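Malonate decarboxylase subunit alpha (Acinetobacter baumannii ATCC 17978, PDB 6MPR) forms the alpha subunit of malonate decarboxylase, in which it probably acts as the transferase that exchanges acetate for malonate on the acyl carrier protein. Local coordinates at residues I172-G175 with P176-D180. Numbering follows the deposited sequence.
Sequences IYTG and PSTED
One face of the Tyr-173 ring lies against the backbone where the chain starts to turn: Gly-175 N sits 3.6 Å above the ring plane, displaced toward the rim, and Tyr-173 OH reaches Pro-176 CD at 3.7 Å. The ring gets there because CG is anti to the backbone N (chi1 172°); it meets the proline ring obliquely, and Asp-213 and Ala-345 also touch the tyrosine. Beyond the ring the chain doubles back through two overlapping beta turns. In the first, Ser-177 N gives a weak bond to Thr-174 O, at 3.2 Å, round Gly-175 and Pro-176; the positive phi of Gly-175 (62°) and the helical angles of the proline make it type II'. The second, close to type I, is closed by Thr-178 N on Gly-175 O at 3.1 Å. That carbonyl oxygen is gripped twice by one residue: the amide comes from well above the carbonyl plane, whereas Thr-178 OG1 lies in the plane on a lone pair, 2.7 Å from Gly-175 O. The same Thr-178 OG1 accepts a bond from Thr-174 OG1, also at 2.7 Å, so the two threonine side chains, set at about a right angle, form a relay ending on the carbonyl. A chi1 of 53° turns the Thr-174 hydroxyl into this relay. A water donates to Thr-174 O at 2.8 Å and only weakly to Ser-177 O, while Asp-213 takes the amides of Thr-174 and Gly-175. Glu-179 and Asp-180, just past the turns, both form salt bridges with Arg-350. The whole is a buried pair of consecutive beta turns, type II' then close to type I, linking edge strand 172-173 of the small three-stranded sheet to helix 181-189.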
loop_
_atom_site.group_PDB
_atom_site.type_symbol
_atom_site.label_atom_id
_atom_site.label_comp_id
_atom_site.label_asym_id
_atom_site.label_seq_id
_atom_site.Cartn_x
_atom_site.Cartn_y
_atom_site.Cartn_z
ATOM N N ILE A 172 -16.792 -6.707 16.910
ATOM C CA ILE A 172 -16.604 -7.937 16.154
ATOM C C ILE A 172 -15.248 -8.536 16.483
ATOM O O ILE A 172 -14.229 -7.838 16.491
ATOM C CB ILE A 172 -16.710 -7.724 14.625
ATOM C CG1 ILE A 172 -17.894 -6.822 14.257
ATOM C CG2 ILE A 172 -16.857 -9.078 13.938
ATOM C CD1 ILE A 172 -19.258 -7.451 14.514
ATOM N N TYR A 173 -15.233 -9.841 16.705
ATOM C CA TYR A 173 -14.005 -10.627 16.714
ATOM C C TYR A 173 -13.890 -11.342 15.372
ATOM O O TYR A 173 -14.767 -12.140 15.020
ATOM C CB TYR A 173 -14.013 -11.626 17.869
ATOM C CG TYR A 173 -12.863 -12.607 17.834
ATOM C CD1 TYR A 173 -11.555 -12.160 17.897
ATOM C CD2 TYR A 173 -13.089 -13.977 17.711
ATOM C CE1 TYR A 173 -10.493 -13.053 17.847
ATOM C CE2 TYR A 173 -12.043 -14.880 17.661
ATOM C CZ TYR A 173 -10.743 -14.408 17.735
ATOM O OH TYR A 173 -9.688 -15.290 17.679
ATOM N N THR A 174 -12.839 -11.020 14.600
ATOM C CA THR A 174 -12.573 -11.695 13.331
ATOM C C THR A 174 -11.374 -12.647 13.378
ATOM O O THR A 174 -11.277 -13.538 12.523
ATOM C CB THR A 174 -12.352 -10.661 12.210
ATOM O OG1 THR A 174 -11.344 -9.713 12.597
ATOM C CG2 THR A 174 -13.625 -9.895 11.924
ATOM N N GLY A 175 -10.453 -12.462 14.326
ATOM C CA GLY A 175 -9.455 -13.463 14.653
ATOM C C GLY A 175 -8.504 -13.810 13.521
ATOM O O GLY A 175 -8.064 -12.942 12.751
ATOM N N PRO A 176 -8.165 -15.098 13.402
ATOM C CA PRO A 176 -7.260 -15.518 12.315
ATOM C C PRO A 176 -7.771 -15.158 10.933
ATOM O O PRO A 176 -6.965 -14.988 10.015
ATOM C CB PRO A 176 -7.167 -17.041 12.490
ATOM C CG PRO A 176 -7.495 -17.265 13.955
ATOM C CD PRO A 176 -8.507 -16.203 14.316
ATOM N N SER A 177 -9.084 -15.003 10.755
ATOM C CA SER A 177 -9.636 -14.700 9.442
ATOM C C SER A 177 -10.024 -13.234 9.296
ATOM O O SER A 177 -10.977 -12.911 8.573
ATOM C CB SER A 177 -10.826 -15.616 9.148
ATOM O OG SER A 177 -10.362 -16.935 9.033
ATOM N N THR A 178 -9.305 -12.342 9.983
ATOM C CA THR A 178 -9.513 -10.908 9.825
ATOM C C THR A 178 -9.417 -10.495 8.354
ATOM O O THR A 178 -10.302 -9.804 7.834
ATOM C CB THR A 178 -8.503 -10.155 10.692
ATOM O OG1 THR A 178 -8.794 -10.396 12.088
ATOM C CG2 THR A 178 -8.579 -8.663 10.424
ATOM N N GLU A 179 -8.364 -10.944 7.655
ATOM C CA GLU A 179 -8.235 -10.746 6.210
ATOM C C GLU A 179 -8.487 -9.304 5.773
ATOM O O GLU A 179 -7.812 -8.383 6.260
ATOM C CB GLU A 179 -9.180 -11.698 5.444
ATOM C CG GLU A 179 -8.712 -13.183 5.490
ATOM C CD GLU A 179 -9.570 -14.112 4.619
ATOM O OE1 GLU A 179 -9.545 -13.983 3.369
ATOM O OE2 GLU A 179 -10.273 -14.974 5.192
ATOM N N ASP A 180 -9.443 -9.108 4.840
ATOM C CA ASP A 180 -9.734 -7.795 4.267
ATOM C C ASP A 180 -10.642 -6.942 5.138
ATOM O O ASP A 180 -10.786 -5.749 4.854
ATOM C CB ASP A 180 -10.446 -7.877 2.895
ATOM C CG ASP A 180 -9.929 -8.996 1.980
ATOM O OD1 ASP A 180 -9.597 -10.098 2.449
ATOM O OD2 ASP A 180 -9.936 -8.780 0.749
HETATM O O HOH W 1 -13.516 -13.636 10.829
#